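PDB 6Q62: dihydropteroate synthase from Xanthomonas albilineans, which joins para-aminobenzoate to (7,8-dihydropterin-6-yl)methyl diphosphate, giving 7,8-dihydropteroate and diphosphate in the folate pathway. Local coordinates for the interface of chains A and B. Sequence-based numbering; all coordinates share one arbitrary frame. Chains: chain A/B, Dihydropteroate synthase.

Contact 1: the interface of chains A and B. Residues chain A 247, 250-251, 254-255; chain B 250-251, 254, 275, 278.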
ATOM      1  N   ALA A 247       1.156   0.916  -3.423  1.00  9.10           N
ATOM      2  CA  ALA A 247       0.500  -0.345  -3.746  1.00  9.63           C
ATOM      3  C   ALA A 247       1.239  -1.022  -4.912  1.00 10.93           C
ATOM      4  O   ALA A 247       1.551  -2.208  -4.817  1.00  9.96           O
ATOM      5  CB  ALA A 247      -0.947  -0.101  -4.124  1.00 10.84           C
ATOM      6  N   LEU A 250       4.545  -2.467  -3.712  1.00  6.93           N
ATOM      7  CA  LEU A 250       4.328  -3.699  -2.936  1.00  7.95           C
ATOM      8  C   LEU A 250       3.998  -4.858  -3.849  1.00 11.08           C
ATOM      9  O   LEU A 250       4.555  -5.941  -3.678  1.00 10.47           O
ATOM     10  CB  LEU A 250       3.194  -3.457  -1.914  1.00  9.09           C
ATOM     11  CG  LEU A 250       2.817  -4.658  -1.044  1.00 13.77           C
ATOM     12  CD1 LEU A 250       4.054  -5.220  -0.311  1.00 13.78           C
ATOM     13  CD2 LEU A 250       1.755  -4.262  -0.047  1.00 12.44           C
ATOM     14  N   LEU A 251       3.132  -4.643  -4.868  1.00  7.19           N
ATOM     15  CA  LEU A 251       2.803  -5.698  -5.825  1.00  6.99           C
ATOM     16  C   LEU A 251       4.045  -6.153  -6.589  1.00  9.41           C
ATOM     17  O   LEU A 251       4.231  -7.355  -6.785  1.00  9.66           O
ATOM     18  CB  LEU A 251       1.703  -5.227  -6.826  1.00  7.46           C
ATOM     19  CG  LEU A 251       0.338  -4.941  -6.210  1.00 11.25           C
ATOM     20  CD1 LEU A 251      -0.584  -4.326  -7.259  1.00 13.92           C
ATOM     21  CD2 LEU A 251      -0.282  -6.226  -5.599  1.00 12.68           C
ATOM     22  N   GLN A 254       6.101  -8.333  -4.278  1.00  9.72           N
ATOM     23  CA  GLN A 254       5.469  -9.655  -4.163  1.00  9.05           C
ATOM     24  C   GLN A 254       5.715 -10.500  -5.403  1.00 13.54           C
ATOM     25  O   GLN A 254       5.785 -11.728  -5.313  1.00 13.90           O
ATOM     26  CB  GLN A 254       3.958  -9.483  -3.965  1.00  9.71           C
ATOM     27  CG  GLN A 254       3.623  -8.878  -2.606  1.00 12.35           C
ATOM     28  CD  GLN A 254       2.147  -8.679  -2.457  1.00 18.34           C
ATOM     29  OE1 GLN A 254       1.426  -8.391  -3.428  1.00 16.01           O
ATOM     30  NE2 GLN A 254       1.662  -8.847  -1.230  1.00 18.79           N
ATOM     31  N   ARG A 255       5.880  -9.834  -6.574  1.00 12.79           N
ATOM     32  CA  ARG A 255       6.087 -10.497  -7.848  1.00 12.42           C
ATOM     33  C   ARG A 255       7.570 -10.670  -8.224  1.00 16.37           C
ATOM     34  O   ARG A 255       7.853 -11.051  -9.351  1.00 15.49           O
ATOM     35  CB  ARG A 255       5.277  -9.821  -8.955  1.00 13.33           C
ATOM     36  CG  ARG A 255       3.812 -10.247  -8.878  1.00 12.80           C
ATOM     37  CD  ARG A 255       2.827  -9.248  -9.436  1.00 23.53           C
ATOM     38  NE  ARG A 255       1.446  -9.698  -9.237  1.00 26.07           N
ATOM     39  CZ  ARG A 255       0.744  -9.612  -8.108  1.00 44.99           C
ATOM     40  NH1 ARG A 255       1.301  -9.122  -6.999  1.00 29.20           N
ATOM     41  NH2 ARG A 255      -0.504 -10.054  -8.065  1.00 33.61           N
TER
ATOM     42  N   LEU B 250      -4.511  -3.958   2.051  1.00  7.88           N
ATOM     43  CA  LEU B 250      -4.278  -4.617   0.766  1.00  7.94           C
ATOM     44  C   LEU B 250      -3.923  -6.076   0.999  1.00 10.10           C
ATOM     45  O   LEU B 250      -4.466  -6.946   0.321  1.00  7.62           O
ATOM     46  CB  LEU B 250      -3.164  -3.898  -0.029  1.00  8.47           C
ATOM     47  CG  LEU B 250      -2.776  -4.549  -1.344  1.00 11.39           C
ATOM     48  CD1 LEU B 250      -4.008  -4.724  -2.264  1.00 12.26           C
ATOM     49  CD2 LEU B 250      -1.713  -3.702  -2.057  1.00 11.14           C
ATOM     50  N   LEU B 251      -3.032  -6.360   1.985  1.00  6.28           N
ATOM     51  CA  LEU B 251      -2.653  -7.741   2.299  1.00  7.77           C
ATOM     52  C   LEU B 251      -3.870  -8.548   2.753  1.00  8.87           C
ATOM     53  O   LEU B 251      -4.025  -9.688   2.327  1.00  9.48           O
ATOM     54  CB  LEU B 251      -1.547  -7.790   3.393  1.00  7.62           C
ATOM     55  CG  LEU B 251      -0.192  -7.179   2.974  1.00 13.09           C
ATOM     56  CD1 LEU B 251       0.744  -7.124   4.127  1.00 15.54           C
ATOM     57  CD2 LEU B 251       0.451  -7.946   1.814  1.00 13.69           C
ATOM     58  N   GLN B 254      -5.928  -9.372  -0.316  1.00  7.69           N
ATOM     59  CA  GLN B 254      -5.289 -10.470  -1.052  1.00  7.37           C
ATOM     60  C   GLN B 254      -5.522 -11.812  -0.371  1.00 11.89           C
ATOM     61  O   GLN B 254      -5.548 -12.850  -1.052  1.00 12.16           O
ATOM     62  CB  GLN B 254      -3.769 -10.221  -1.139  1.00  8.76           C
ATOM     63  CG  GLN B 254      -3.461  -9.007  -2.024  1.00 11.93           C
ATOM     64  CD  GLN B 254      -1.993  -8.728  -2.072  1.00 18.81           C
ATOM     65  OE1 GLN B 254      -1.275  -8.880  -1.086  1.00 13.21           O
ATOM     66  NE2 GLN B 254      -1.516  -8.334  -3.246  1.00 16.70           N
ATOM     67  N   TRP B 275      -4.293  -2.934  -7.372  1.00 11.53           N
ATOM     68  CA  TRP B 275      -4.308  -4.385  -7.221  1.00 12.43           C
ATOM     69  C   TRP B 275      -5.339  -5.052  -8.129  1.00 14.28           C
ATOM     70  O   TRP B 275      -4.986  -6.041  -8.790  1.00 14.60           O
ATOM     71  CB  TRP B 275      -4.527  -4.775  -5.756  1.00 12.02           C
ATOM     72  CG  TRP B 275      -4.748  -6.243  -5.540  1.00 13.99           C
ATOM     73  CD1 TRP B 275      -3.895  -7.266  -5.843  1.00 16.86           C
ATOM     74  CD2 TRP B 275      -5.913  -6.837  -4.983  1.00 13.52           C
ATOM     75  NE1 TRP B 275      -4.471  -8.470  -5.516  1.00 17.12           N
ATOM     76  CE2 TRP B 275      -5.702  -8.235  -4.961  1.00 17.97           C
ATOM     77  CE3 TRP B 275      -7.125  -6.325  -4.497  1.00 14.91           C
ATOM     78  CZ2 TRP B 275      -6.657  -9.125  -4.468  1.00 18.09           C
ATOM     79  CZ3 TRP B 275      -8.073  -7.210  -4.001  1.00 16.45           C
ATOM     80  CH2 TRP B 275      -7.831  -8.592  -3.986  1.00 17.18           C
ATOM     81  N   VAL B 278      -4.102  -5.291 -11.744  1.00 12.71           N
ATOM     82  CA  VAL B 278      -3.066  -6.297 -11.849  1.00 13.73           C
ATOM     83  C   VAL B 278      -3.655  -7.711 -11.778  1.00 20.44           C
ATOM     84  O   VAL B 278      -3.314  -8.551 -12.614  1.00 19.47           O
ATOM     85  CB  VAL B 278      -1.964  -6.055 -10.783  1.00 17.93           C
ATOM     86  CG1 VAL B 278      -0.987  -7.212 -10.713  1.00 19.17           C
ATOM     87  CG2 VAL B 278      -1.226  -4.748 -11.055  1.00 17.36           C
TER
HETATM   88  O   HOH W   1      -2.318 -10.280  -5.969  1.00 45.13           O

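Contact 2: the interface of chains A and B. Residues chain A 232-233, 244, 247-248; chain B 270, 273-274.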
ATOM      1  N   LEU A 232      -4.785   4.691 -13.549  1.00 15.67           N
ATOM      2  CA  LEU A 232      -5.461   3.612 -12.830  1.00 14.72           C
ATOM      3  C   LEU A 232      -6.315   4.130 -11.665  1.00 17.66           C
ATOM      4  O   LEU A 232      -7.341   3.516 -11.344  1.00 17.27           O
ATOM      5  CB  LEU A 232      -4.437   2.608 -12.264  1.00 14.90           C
ATOM      6  CG  LEU A 232      -3.726   1.696 -13.272  1.00 18.43           C
ATOM      7  CD1 LEU A 232      -2.659   0.849 -12.574  1.00 17.33           C
ATOM      8  CD2 LEU A 232      -4.707   0.808 -14.038  1.00 21.16           C
ATOM      9  N   THR A 233      -5.874   5.195 -11.003  1.00 12.53           N
ATOM     10  CA  THR A 233      -6.526   5.726  -9.798  1.00 11.88           C
ATOM     11  C   THR A 233      -7.327   7.022  -9.979  1.00 16.12           C
ATOM     12  O   THR A 233      -7.996   7.455  -9.044  1.00 14.88           O
ATOM     13  CB  THR A 233      -5.464   5.964  -8.701  1.00 14.89           C
ATOM     14  OG1 THR A 233      -4.525   6.931  -9.180  1.00 16.12           O
ATOM     15  CG2 THR A 233      -4.785   4.718  -8.277  1.00 15.50           C
ATOM     16  N   GLY A 244      -1.381   4.866  -4.628  1.00  8.98           N
ATOM     17  CA  GLY A 244      -1.353   3.938  -5.751  1.00  8.46           C
ATOM     18  C   GLY A 244       0.060   3.462  -6.078  1.00  8.46           C
ATOM     19  O   GLY A 244       0.251   2.300  -6.462  1.00  7.80           O
ATOM     20  N   ALA A 247       1.156   0.916  -3.423  1.00  9.10           N
ATOM     21  CA  ALA A 247       0.500  -0.345  -3.746  1.00  9.63           C
ATOM     22  C   ALA A 247       1.239  -1.022  -4.912  1.00 10.93           C
ATOM     23  O   ALA A 247       1.551  -2.208  -4.817  1.00  9.96           O
ATOM     24  CB  ALA A 247      -0.947  -0.101  -4.124  1.00 10.84           C
ATOM     25  N   ALA A 248       1.528  -0.272  -5.991  1.00  9.53           N
ATOM     26  CA  ALA A 248       2.252  -0.816  -7.164  1.00  9.75           C
ATOM     27  C   ALA A 248       3.624  -1.397  -6.776  1.00  9.76           C
ATOM     28  O   ALA A 248       3.970  -2.508  -7.195  1.00 10.62           O
ATOM     29  CB  ALA A 248       2.406   0.268  -8.229  1.00 10.87           C
TER
ATOM     30  N   ASP B 270      -7.497   3.650  -3.722  1.00  7.90           N
ATOM     31  CA  ASP B 270      -6.409   3.699  -4.717  1.00  8.64           C
ATOM     32  C   ASP B 270      -5.583   2.410  -4.723  1.00 12.56           C
ATOM     33  O   ASP B 270      -5.331   1.846  -5.789  1.00 11.60           O
ATOM     34  CB  ASP B 270      -5.520   4.905  -4.433  1.00 10.20           C
ATOM     35  CG  ASP B 270      -6.163   6.217  -4.844  1.00 16.49           C
ATOM     36  OD1 ASP B 270      -7.371   6.198  -5.224  1.00 13.93           O
ATOM     37  OD2 ASP B 270      -5.472   7.259  -4.784  1.00 19.15           O
ATOM     38  N   THR B 273      -7.567  -0.411  -6.140  1.00 10.35           N
ATOM     39  CA  THR B 273      -7.788  -0.182  -7.582  1.00 11.40           C
ATOM     40  C   THR B 273      -6.585  -0.688  -8.395  1.00 14.19           C
ATOM     41  O   THR B 273      -6.777  -1.383  -9.387  1.00 11.71           O
ATOM     42  CB  THR B 273      -8.169   1.265  -7.862  1.00 16.54           C
ATOM     43  OG1 THR B 273      -9.379   1.547  -7.147  1.00 14.45           O
ATOM     44  CG2 THR B 273      -8.408   1.517  -9.334  1.00 18.60           C
ATOM     45  N   VAL B 274      -5.362  -0.379  -7.934  1.00 10.25           N
ATOM     46  CA  VAL B 274      -4.121  -0.812  -8.600  1.00 10.11           C
ATOM     47  C   VAL B 274      -4.060  -2.340  -8.558  1.00 13.36           C
ATOM     48  O   VAL B 274      -3.818  -2.968  -9.590  1.00 13.68           O
ATOM     49  CB  VAL B 274      -2.882  -0.151  -7.949  1.00 11.46           C
ATOM     50  CG1 VAL B 274      -1.591  -0.714  -8.533  1.00 11.87           C
ATOM     51  CG2 VAL B 274      -2.929   1.365  -8.104  1.00 10.26           C
TER
HETATM   52  O   HOH W   2      -2.738   7.389  -4.934  1.00 15.27           O
HETATM   53  O   HOH W   3      -9.089   5.839  -7.130  1.00 18.86           O

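Contact 3: the interface of chains A and B. Residues chain A 273-274, 277-278; chain B 203, 232.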
ATOM      1  N   THR A 273       7.568  -3.228   5.193  1.00  9.35           N
ATOM      2  CA  THR A 273       7.800  -3.739   6.554  1.00  9.65           C
ATOM      3  C   THR A 273       6.606  -4.594   7.012  1.00 11.56           C
ATOM      4  O   THR A 273       6.812  -5.700   7.534  1.00 11.75           O
ATOM      5  CB  THR A 273       8.112  -2.581   7.519  1.00 13.60           C
ATOM      6  OG1 THR A 273       9.306  -1.938   7.058  1.00 16.08           O
ATOM      7  CG2 THR A 273       8.315  -3.048   8.962  1.00 12.87           C
ATOM      8  N   VAL A 274       5.355  -4.115   6.757  1.00  7.80           N
ATOM      9  CA  VAL A 274       4.153  -4.864   7.128  1.00  7.96           C
ATOM     10  C   VAL A 274       4.146  -6.176   6.363  1.00 12.33           C
ATOM     11  O   VAL A 274       3.931  -7.241   6.945  1.00 12.04           O
ATOM     12  CB  VAL A 274       2.854  -4.038   6.888  1.00 10.39           C
ATOM     13  CG1 VAL A 274       1.612  -4.902   7.166  1.00  9.15           C
ATOM     14  CG2 VAL A 274       2.845  -2.785   7.768  1.00  9.54           C
ATOM     15  N   ALA A 277       6.665  -8.768   7.698  1.00 11.32           N
ATOM     16  CA  ALA A 277       6.172  -9.416   8.943  1.00 11.19           C
ATOM     17  C   ALA A 277       5.205 -10.546   8.617  1.00 13.31           C
ATOM     18  O   ALA A 277       5.289 -11.623   9.189  1.00 11.56           O
ATOM     19  CB  ALA A 277       5.495  -8.398   9.844  1.00 11.90           C
ATOM     20  N   VAL A 278       4.294 -10.311   7.670  1.00 11.13           N
ATOM     21  CA  VAL A 278       3.289 -11.278   7.252  1.00 11.25           C
ATOM     22  C   VAL A 278       3.929 -12.443   6.504  1.00 15.01           C
ATOM     23  O   VAL A 278       3.631 -13.596   6.807  1.00 15.34           O
ATOM     24  CB  VAL A 278       2.190 -10.561   6.422  1.00 15.66           C
ATOM     25  CG1 VAL A 278       1.267 -11.547   5.716  1.00 16.82           C
ATOM     26  CG2 VAL A 278       1.404  -9.593   7.297  1.00 15.39           C
TER
ATOM     27  N   VAL B 203      -0.393 -10.368  13.488  1.00 11.01           N
ATOM     28  CA  VAL B 203       0.365 -10.780  12.290  1.00 10.30           C
ATOM     29  C   VAL B 203       0.007 -12.225  11.934  1.00 11.84           C
ATOM     30  O   VAL B 203      -0.221 -12.542  10.756  1.00 11.62           O
ATOM     31  CB  VAL B 203       1.897 -10.569  12.480  1.00 13.87           C
ATOM     32  CG1 VAL B 203       2.695 -11.180  11.329  1.00 13.72           C
ATOM     33  CG2 VAL B 203       2.234  -9.091  12.647  1.00 13.68           C
ATOM     34  N   LEU B 232       4.876  -2.440  14.213  1.00 11.84           N
ATOM     35  CA  LEU B 232       5.615  -3.019  13.093  1.00 11.76           C
ATOM     36  C   LEU B 232       6.469  -1.969  12.364  1.00 14.32           C
ATOM     37  O   LEU B 232       7.550  -2.287  11.903  1.00 15.44           O
ATOM     38  CB  LEU B 232       4.631  -3.656  12.077  1.00 11.63           C
ATOM     39  CG  LEU B 232       3.939  -4.956  12.497  1.00 13.65           C
ATOM     40  CD1 LEU B 232       2.923  -5.383  11.432  1.00 14.50           C
ATOM     41  CD2 LEU B 232       4.954  -6.075  12.740  1.00 17.12           C
TER

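Contact 1: the interface of chains A and B
A:Gln254 and B:Gln254 pair through their side-chain amides. NE2 of B:Gln254 donates to OE1 of A:Gln254 at 2.9 Å, and the return bond from A:Gln254 NE2 to B:Gln254 OE1 is equally short. Each donor sits on a lone pair in the carbonyl plane. The amide planes are only 19° apart, so the two bonds hold both groups nearly flat. Beside this pair, A:Leu250 and B:Leu250 meet tip to tip, CD2 to CD2 at 4.0 Å. A:Leu251 uses both methyls. CD1 of A:Leu251 packs on B:Trp275 CA at 3.7 Å, while CD2 touches NE2 of B:Gln254. B:Val278 CG1 rests against CZ of A:Arg255 at 3.9 Å. The guanidinium holds water 1 in its plane through NH2, and the same water meets the indole NE1 of B:Trp275 at 2.8 Å. Further back, CG of B:Gln254 lies on one face of the B:Trp275 ring, 3.5 Å above it. The B:Gln254 chain runs extended beyond CG (chi2 178°), which carries its amide past the indole to the partner. This two-fold, helix-to-helix patch joins the two subunits in what is probably the functional dimer.

Contact 2: the interface of chains A and B
A:Thr233 closes helix 227-233 with phi -106° and psi -10°, and faces B:Asp270 on the regular helix 265-279. Its methyl does the touching. CG2 points away from the carbonyl carbon and reaches between two groups of chain B. CG2 of A:Thr233 lies 3.8 Å from CG2 of B:Val274 and 3.9 Å from CB of B:Asp270. The A:Thr233 and B:Val274 side chains approach at a slant.

B:Val274 splits its two methyls along helix 242-254 of chain A. With chi1 at 174°, CG1 of B:Val274 extends opposite the backbone N and meets A:Ala248 CA at 4.1 Å. CG2 of B:Val274, opposite its own carbonyl carbon, packs on A:Gly244 CA at 3.8 Å. A:Gly244 carries no side chain, so the valine methyl rests directly on the helix backbone. A:Leu232 and B:Thr273 are also partly buried here.

The carboxylate of B:Asp270 adds a water-mediated link at each oxygen. OD1 of B:Asp270 is 2.6 Å from water 3, which also meets the backbone carbonyl of A:Thr233. OD2 of B:Asp270 is 2.7 Å from water 2. A:Gly244 lies in the first turn of its helix, and this helix start may favour the negative charge nearby. Water 2 completes that link at the backbone N of A:Gly244, 2.9 Å away.

Contact 3: the interface of chains A and B
A:Ala277 packs against B:Leu232 and B:Val203 in a helix-to-helix patch of this dihydropteroate synthase, a family built on a TIM barrel. Helix 265-279 of chain A lies against two short helices of chain B, 199-207 and 227-233.

The apolar contacts centre on A:Ala277 and B:Leu232. CB of A:Ala277 meets CD2 of B:Leu232 at 3.8 Å. CD1 of B:Leu232 is directed toward A:Val274, 4.5 Å from its CG1, so that packing is looser. CG of B:Leu232 lies opposite its own carbonyl carbon (chi1 -72°). CD1 continues the extended chain, and CD2, the branch turned off it, meets A:Ala277. The surface of B:Leu232 hidden by chain A in this patch is 66 Å².

Within chain B, B:Val203 stands beside B:Leu232. CG2 of B:Val203 is 4.0 Å from CD1 of B:Leu232, so the two side chains support each other under the partner helix.

Methyl-to-backbone contacts form the second kind. CG1 of B:Val203 projects opposite its own backbone N (chi1 172°). CG1 of B:Val203 comes to 3.4 Å from the carbonyl oxygen of A:Ala277, near the end of helix 265-279. The same CG1 of B:Val203 lies 4.1 Å from the backbone N of A:Val278. At the other end of the patch, the methyl of A:Thr273 is modelled very close to the carbonyl of B:Leu232, and this approach is doubtful.

The C-alpha centres of contact 1 and contact 2 are about 10 Å apart, and the two patches share A:Ala247. Contact 3 lies about 14 Å from contact 1 and about 21 Å from contact 2. Contacts 2 and 3 therefore flank contact 1. They use the same two elements with the chains exchanged: helix 265-279 of one subunit and helix 227-233 of the other. Helix 265-279 takes part in all three contacts. Helix 242-254 runs through contacts 1 and 2. The three patches belong to one continuous two-fold interface, with the paired helices 242-254 at its middle, consistent with a dimer of two equivalent subunits.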